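Local coordinates for LanC-like protein GCR2 (Arabidopsis thaliana, PDB 3T33) that may play a role in abscisic acid signalling and binds a zinc ion within a LanC-like, all-helical fold, at residues Asn13-Phe18 with Tyr357-Phe362; Ala135-Val139 with Phe183-Ile188; Met240-His245 with Leu296-Ala301. All coordinates share one frame. Residues are numbered along the deposited sequence.

Contact 1 of 3, residues Asn13-Phe18 with Tyr357-Phe362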
# COMPACT_ATOMS: atom_id res chain seq x y z
N ASN A 13 -16.87 -8.64 11.87
CA ASN A 13 -16.04 -8.01 12.89
C ASN A 13 -16.80 -7.83 14.19
O ASN A 13 -17.49 -6.84 14.35
CB ASN A 13 -15.52 -6.65 12.43
CG ASN A 13 -14.46 -6.10 13.36
OD1 ASN A 13 -13.94 -5.02 13.13
ND2 ASN A 13 -14.13 -6.84 14.42
N GLU A 14 -16.64 -8.78 15.11
CA GLU A 14 -17.26 -8.70 16.43
C GLU A 14 -16.22 -8.34 17.50
O GLU A 14 -16.53 -8.30 18.72
CB GLU A 14 -17.97 -10.02 16.81
CG GLU A 14 -19.00 -10.64 15.81
CD GLU A 14 -20.31 -9.82 15.58
OE1 GLU A 14 -20.51 -8.74 16.19
OE2 GLU A 14 -21.14 -10.27 14.74
N MET A 15 -14.99 -8.08 17.08
CA MET A 15 -13.99 -7.55 18.00
C MET A 15 -14.48 -6.28 18.76
O MET A 15 -15.23 -5.46 18.24
CB MET A 15 -12.69 -7.27 17.26
CG MET A 15 -12.04 -8.53 16.73
SD MET A 15 -10.38 -8.26 16.12
CE MET A 15 -10.87 -7.74 14.49
N PRO A 16 -14.07 -6.16 20.01
CA PRO A 16 -14.49 -5.06 20.90
C PRO A 16 -14.01 -3.71 20.40
O PRO A 16 -12.85 -3.58 19.97
CB PRO A 16 -13.85 -5.41 22.24
CG PRO A 16 -12.92 -6.56 21.98
CD PRO A 16 -13.39 -7.24 20.73
N GLU A 17 -14.91 -2.74 20.44
CA GLU A 17 -14.59 -1.37 20.11
C GLU A 17 -13.54 -0.84 21.07
O GLU A 17 -13.41 -1.27 22.22
CB GLU A 17 -15.82 -0.47 20.17
CG GLU A 17 -16.93 -0.76 19.13
CD GLU A 17 -16.53 -0.47 17.66
OE1 GLU A 17 -15.67 0.43 17.43
OE2 GLU A 17 -17.10 -1.12 16.74
N PHE A 18 -12.78 0.12 20.58
CA PHE A 18 -11.84 0.80 21.43
C PHE A 18 -12.54 1.50 22.63
O PHE A 18 -13.55 2.21 22.46
CB PHE A 18 -11.04 1.79 20.60
CG PHE A 18 -10.06 2.54 21.37
CD1 PHE A 18 -8.94 1.90 21.89
CD2 PHE A 18 -10.24 3.89 21.60
CE1 PHE A 18 -8.01 2.59 22.63
CE2 PHE A 18 -9.34 4.59 22.34
CZ PHE A 18 -8.22 3.93 22.87
N TYR A 357 -5.81 1.49 17.59
CA TYR A 357 -6.47 0.33 18.11
C TYR A 357 -7.10 -0.52 16.99
O TYR A 357 -7.08 -1.75 17.04
CB TYR A 357 -7.54 0.71 19.13
CG TYR A 357 -8.30 -0.47 19.52
CD1 TYR A 357 -7.76 -1.43 20.38
CD2 TYR A 357 -9.51 -0.73 18.95
CE1 TYR A 357 -8.47 -2.58 20.70
CE2 TYR A 357 -10.18 -1.84 19.23
CZ TYR A 357 -9.67 -2.76 20.12
OH TYR A 357 -10.46 -3.89 20.37
N ARG A 358 -7.71 0.13 16.02
CA ARG A 358 -8.31 -0.60 14.91
C ARG A 358 -7.27 -1.35 14.07
O ARG A 358 -7.53 -2.47 13.68
CB ARG A 358 -9.25 0.28 14.10
CG ARG A 358 -10.59 0.48 14.82
CD ARG A 358 -11.47 1.46 14.06
NE ARG A 358 -12.74 1.62 14.76
CZ ARG A 358 -13.81 2.23 14.27
NH1 ARG A 358 -13.80 2.76 13.07
NH2 ARG A 358 -14.89 2.32 15.03
N ALA A 359 -6.10 -0.76 13.88
CA ALA A 359 -5.01 -1.41 13.13
C ALA A 359 -4.52 -2.54 14.02
O ALA A 359 -4.26 -3.65 13.57
CB ALA A 359 -3.85 -0.42 12.83
N LYS A 360 -4.45 -2.27 15.30
CA LYS A 360 -4.02 -3.32 16.24
C LYS A 360 -4.97 -4.52 16.22
O LYS A 360 -4.55 -5.68 16.24
CB LYS A 360 -3.84 -2.69 17.64
CG LYS A 360 -3.76 -3.57 18.82
CD LYS A 360 -3.54 -2.70 20.09
CE LYS A 360 -3.13 -3.56 21.31
NZ LYS A 360 -3.36 -2.81 22.56
N ALA A 361 -6.27 -4.26 16.14
CA ALA A 361 -7.24 -5.36 16.09
C ALA A 361 -7.07 -6.17 14.79
O ALA A 361 -7.12 -7.39 14.81
CB ALA A 361 -8.67 -4.84 16.20
N PHE A 362 -6.85 -5.50 13.66
CA PHE A 362 -6.74 -6.30 12.42
C PHE A 362 -5.44 -7.10 12.47
O PHE A 362 -5.42 -8.24 12.11
CB PHE A 362 -6.79 -5.41 11.19
CG PHE A 362 -8.17 -5.18 10.63
CD1 PHE A 362 -9.27 -5.10 11.46
CD2 PHE A 362 -8.35 -5.03 9.23
CE1 PHE A 362 -10.56 -4.88 10.94
CE2 PHE A 362 -9.60 -4.80 8.70
CZ PHE A 362 -10.73 -4.71 9.56
O HOH W 1 -13.15 1.07 17.86
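This is a loop-on-helix contact at the outside of the fold: residues 13-18, in the irregular N-terminal region ahead of helix 36-42, lie along residues 357-362 of helix 353-375, one of the outer helices of the LanC-like alpha/alpha toroid. From Met15 to Phe18 the backbone is extended in polyproline II-like fashion. The helix backbone is hydrogen-bonded internally, as from Ala361 N to Tyr357 O, so the direct polar links run through side chains and the Pro16 carbonyl. Tyr357 is the centre of it. Its hydroxyl donates to the carbonyl of Pro16, with OH only 2.4 Å from O, a very short hydrogen bond, while Phe18 CA sits over one face of its ring. The Phe18 ring closes in obliquely, with Phe18 CD1 3.3 Å from Tyr357 CB. One turn further along, Met15 SD rests 3.8 Å from Ala361 CB, and Met15 CE comes within 4.3 Å of Phe362 CD1. On the polar side, Arg358 NH2 and Glu17 OE1 form a salt bridge at 3.2 Å. Water 1 fits beside it, donating to Glu17 OE1 (2.6 Å) and accepting from Phe18 N (2.9 Å) and Arg358 NE (3.2 Å). Both charged groups also have partners on helix 308-324: Arg358 NH1 bridges to Glu319 and its guanidinium meets Trp322 in a cation-pi contact, while Glu17 OE2 accepts from the Trp322 indole. One very short neutral hydrogen bond, an ion pair with a bridging water and a small apolar patch imply that specific polar links, as well as packing, pin this irregular segment to the helical body.

Contact 2 of 3, residues Ala135-Val139 with Phe183-Ile188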
# COMPACT_ATOMS: atom_id res chain seq x y z
N ALA A 135 14.52 1.59 -8.61
CA ALA A 135 14.43 2.60 -7.56
C ALA A 135 14.83 1.97 -6.24
O ALA A 135 15.54 2.59 -5.47
CB ALA A 135 13.03 3.21 -7.48
N LEU A 136 14.45 0.72 -5.99
CA LEU A 136 14.88 0.05 -4.77
C LEU A 136 16.38 -0.17 -4.83
O LEU A 136 17.10 0.03 -3.88
CB LEU A 136 14.20 -1.31 -4.62
CG LEU A 136 13.87 -1.89 -3.24
CD1 LEU A 136 13.69 -3.42 -3.17
CD2 LEU A 136 14.62 -1.31 -2.04
N GLY A 137 16.87 -0.60 -5.96
CA GLY A 137 18.31 -0.82 -6.10
C GLY A 137 19.05 0.41 -5.67
O GLY A 137 19.97 0.31 -4.86
N ALA A 138 18.65 1.57 -6.22
CA ALA A 138 19.36 2.81 -5.98
C ALA A 138 19.25 3.27 -4.51
O ALA A 138 20.17 3.82 -3.96
CB ALA A 138 18.82 3.94 -6.93
N VAL A 139 18.11 3.01 -3.89
CA VAL A 139 17.90 3.44 -2.50
C VAL A 139 18.69 2.51 -1.57
O VAL A 139 19.43 2.97 -0.71
CB VAL A 139 16.37 3.53 -2.17
CG1 VAL A 139 16.17 3.74 -0.68
CG2 VAL A 139 15.71 4.70 -2.97
N PHE A 183 9.25 8.36 -5.26
CA PHE A 183 9.85 7.51 -4.27
C PHE A 183 11.39 7.61 -4.27
O PHE A 183 12.03 7.81 -3.23
CB PHE A 183 9.42 6.06 -4.55
CG PHE A 183 10.17 5.03 -3.76
CD1 PHE A 183 11.40 4.54 -4.22
CD2 PHE A 183 9.63 4.52 -2.55
CE1 PHE A 183 12.13 3.53 -3.48
CE2 PHE A 183 10.33 3.49 -1.81
CZ PHE A 183 11.58 2.99 -2.28
N LEU A 184 11.98 7.51 -5.45
CA LEU A 184 13.41 7.63 -5.56
C LEU A 184 13.92 8.98 -5.04
O LEU A 184 14.89 9.04 -4.23
CB LEU A 184 13.87 7.42 -7.00
CG LEU A 184 15.37 7.46 -7.17
CD1 LEU A 184 16.07 6.51 -6.22
CD2 LEU A 184 15.80 7.15 -8.62
N ASN A 185 13.27 10.06 -5.49
CA ASN A 185 13.70 11.42 -5.10
C ASN A 185 13.56 11.70 -3.57
O ASN A 185 14.44 12.25 -2.94
CB ASN A 185 12.98 12.50 -5.96
CG ASN A 185 13.60 12.64 -7.44
OD1 ASN A 185 14.47 11.87 -7.87
ND2 ASN A 185 13.16 13.63 -8.16
N LYS A 186 12.42 11.33 -3.02
CA LYS A 186 12.15 11.51 -1.59
C LYS A 186 13.25 10.81 -0.75
O LYS A 186 13.86 11.44 0.11
CB LYS A 186 10.76 10.92 -1.31
CG LYS A 186 10.42 10.66 0.17
CD LYS A 186 9.55 11.79 0.75
CE LYS A 186 8.65 11.32 1.93
NZ LYS A 186 7.37 12.12 2.00
N HIS A 187 13.52 9.55 -1.05
CA HIS A 187 14.48 8.75 -0.34
C HIS A 187 15.92 9.18 -0.46
O HIS A 187 16.63 9.22 0.57
CB HIS A 187 14.35 7.28 -0.72
CG HIS A 187 13.18 6.59 -0.09
ND1 HIS A 187 13.32 5.60 0.86
CD2 HIS A 187 11.84 6.78 -0.24
CE1 HIS A 187 12.13 5.19 1.25
NE2 HIS A 187 11.21 5.88 0.60
N ILE A 188 16.37 9.48 -1.69
CA ILE A 188 17.74 9.97 -1.86
C ILE A 188 17.83 11.38 -1.31
O ILE A 188 18.91 11.81 -0.92
CB ILE A 188 18.21 10.02 -3.35
CG1 ILE A 188 18.24 8.65 -4.00
CG2 ILE A 188 19.58 10.65 -3.46
CD1 ILE A 188 18.75 7.53 -3.13
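Phe183 comes first, its ring turned to the neighbouring helix, where CD1 lies 3.9 Å from Ala135 CB and CE1 lies 3.8 Å from Val139 CG2; beyond these it meets the rings of Phe126 and Trp179. Leu184 follows, level with Ala135. Its CB is 4.3 Å from Ala135 CB, and its CD1 touches both Ala138 CB (3.8 Å) and Val139 CG2 (3.7 Å). Helices 130-144 and 174-188 are adjacent members of the inner layer of the alpha/alpha toroid, and like inner helices generally in this fold they run the same way: the axes of the two segments are 9.7 Å apart and only 8° from parallel. The outer helix 147-158 connects them along the chain, and its Tyr150 touches both Ala138 and Ile188. A turn after Phe183, His187 offers its CB to Val139 CG2 at 3.7 Å. Ile188 then closes the hole formed by Phe183, Leu184, His187 and itself, into which Val139 fits as a knob, with Ile188 CD1 4.2 Å from Val139 CG2.

Contact 3 of 3, residues Met240-His245 with Leu296-Ala301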
# COMPACT_ATOMS: atom_id res chain seq x y z
N MET A 240 -5.00 10.22 -8.64
CA MET A 240 -5.08 11.45 -7.83
C MET A 240 -4.03 11.43 -6.72
O MET A 240 -3.30 12.42 -6.49
CB MET A 240 -6.48 11.56 -7.21
CG MET A 240 -7.58 11.62 -8.28
SD MET A 240 -7.32 12.88 -9.55
CE MET A 240 -7.29 11.76 -11.02
N ASN A 241 -3.92 10.25 -6.09
CA ASN A 241 -2.97 10.02 -5.01
C ASN A 241 -1.59 10.43 -5.47
O ASN A 241 -0.99 11.35 -4.88
CB ASN A 241 -2.98 8.56 -4.51
CG ASN A 241 -2.04 8.33 -3.33
OD1 ASN A 241 -1.02 7.64 -3.42
ND2 ASN A 241 -2.39 8.88 -2.22
N VAL A 242 -1.13 9.86 -6.58
CA VAL A 242 0.20 10.24 -7.09
C VAL A 242 0.28 11.74 -7.38
O VAL A 242 1.32 12.38 -7.13
CB VAL A 242 0.61 9.44 -8.39
CG1 VAL A 242 2.09 9.59 -8.62
CG2 VAL A 242 0.33 7.95 -8.22
N LEU A 243 -0.79 12.31 -7.94
CA LEU A 243 -0.73 13.69 -8.31
C LEU A 243 -0.58 14.55 -7.08
O LEU A 243 0.16 15.52 -7.11
CB LEU A 243 -1.96 14.09 -9.14
CG LEU A 243 -2.00 13.48 -10.56
CD1 LEU A 243 -3.32 13.88 -11.15
CD2 LEU A 243 -0.79 13.94 -11.48
N MET A 244 -1.21 14.17 -5.97
CA MET A 244 -1.09 15.00 -4.76
C MET A 244 0.29 15.04 -4.21
O MET A 244 0.60 15.88 -3.38
CB MET A 244 -2.09 14.61 -3.68
CG MET A 244 -3.51 14.81 -4.19
SD MET A 244 -4.75 14.45 -2.95
CE MET A 244 -5.04 12.69 -3.25
N HIS A 245 1.14 14.13 -4.68
CA HIS A 245 2.49 14.07 -4.17
C HIS A 245 3.47 14.95 -4.92
O HIS A 245 4.66 14.93 -4.57
CB HIS A 245 2.98 12.65 -4.09
CG HIS A 245 2.37 11.87 -2.97
ND1 HIS A 245 2.84 11.95 -1.67
CD2 HIS A 245 1.31 11.05 -2.93
CE1 HIS A 245 2.10 11.19 -0.89
NE2 HIS A 245 1.16 10.63 -1.63
N LEU A 296 -7.26 5.67 1.76
CA LEU A 296 -5.86 6.08 1.74
C LEU A 296 -5.65 7.35 0.92
O LEU A 296 -4.84 8.23 1.25
CB LEU A 296 -5.07 4.93 1.17
CG LEU A 296 -4.19 4.01 2.02
CD1 LEU A 296 -4.67 3.77 3.47
CD2 LEU A 296 -3.68 2.68 1.27
N THR A 297 -6.39 7.48 -0.17
CA THR A 297 -6.28 8.67 -1.01
C THR A 297 -6.93 9.87 -0.35
O THR A 297 -6.41 10.97 -0.41
CB THR A 297 -6.94 8.44 -2.37
OG1 THR A 297 -6.49 7.19 -2.90
CG2 THR A 297 -6.61 9.54 -3.32
N LEU A 298 -8.10 9.68 0.25
CA LEU A 298 -8.75 10.82 0.96
C LEU A 298 -7.88 11.25 2.17
O LEU A 298 -7.73 12.43 2.45
CB LEU A 298 -10.16 10.45 1.39
CG LEU A 298 -11.05 10.29 0.15
CD1 LEU A 298 -12.37 9.78 0.56
CD2 LEU A 298 -11.18 11.67 -0.54
N VAL A 299 -7.24 10.30 2.83
CA VAL A 299 -6.36 10.71 3.94
C VAL A 299 -5.35 11.66 3.43
O VAL A 299 -5.12 12.71 4.07
CB VAL A 299 -5.67 9.52 4.68
CG1 VAL A 299 -4.41 9.99 5.47
CG2 VAL A 299 -6.65 8.85 5.60
N LYS A 300 -4.75 11.33 2.27
CA LYS A 300 -3.75 12.22 1.64
C LYS A 300 -4.41 13.55 1.21
O LYS A 300 -3.89 14.63 1.45
CB LYS A 300 -3.06 11.52 0.45
CG LYS A 300 -2.17 12.41 -0.36
CD LYS A 300 -0.94 12.79 0.40
CE LYS A 300 -0.10 13.66 -0.43
NZ LYS A 300 0.99 14.33 0.37
N ALA A 301 -5.55 13.48 0.57
CA ALA A 301 -6.26 14.76 0.26
C ALA A 301 -6.41 15.56 1.56
O ALA A 301 -6.04 16.74 1.63
CB ALA A 301 -7.60 14.48 -0.35
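The helical part of the first segment, 240-244, and helix 296-301 run in the same general direction, their axes approaching to 9.6 Å and crossing at 28°; His245 lies in the loop or turn part of its segment. In register, Asn241 CA stands 5.4 Å from Thr297 CA, and Met244 CA 7.2 Å from Ala301 CA. Thr297 packs with its methyl: CG2 lies 3.9 Å from Asn241 CB and 4.4 Å from Met240 CB, while its hydroxyl is hydrogen-bonded elsewhere, to Tyr413 and to the Gly293 carbonyl. Met244 reaches across from the first helix, setting its CE 3.5 Å from Thr297 CG2 and its SD 3.9 Å from Ala301 CB. Lys300 answers from the second. Its aliphatic chain crosses the interface, CE lying 3.9 Å from Met244 CB and then over one face of the His245 ring, 3.5 Å from the ring centroid and 17° off the normal. That is a CH-pi contact, made by the methylene next to the amino group. No hydrogen bond joins the two segments. Helices 236-244 and 291-305 are successive inner helices of the toroid, with the outer helix 250-265 between them in sequence. On the far side of the first, Val242 packs against helix 174-188, the preceding inner helix; beyond the second, Val299 touches helix 336-350, the following one, and Leu298 backs onto the outer helix 308-324. C-terminal residues cover part of the pair, Tyr413 reaching Asn241 and Leu296, and Leu415 reaching His245.

How the contacts relate
Contacts 2 and 3 are buried and alike in kind: each joins successive, co-directional inner helices of the toroid, and neither has a hydrogen bond across it. They differ in fit, since contact 2 is a nearly parallel knob-into-hole of mainly apolar side chains, whereas contact 3 crosses at 28° and lays a lysine chain over a histidine ring. Their nearest atoms are about 6 Å apart, and helix 174-188 serves both, carrying half of contact 2 and packing on Val242 and His245 of contact 3. Contact 1 is partly buried, on the opposite side of the chain's centre from contact 2. It attaches an irregular segment to the outer layer, and there hydrogen bonding, charge and water come in.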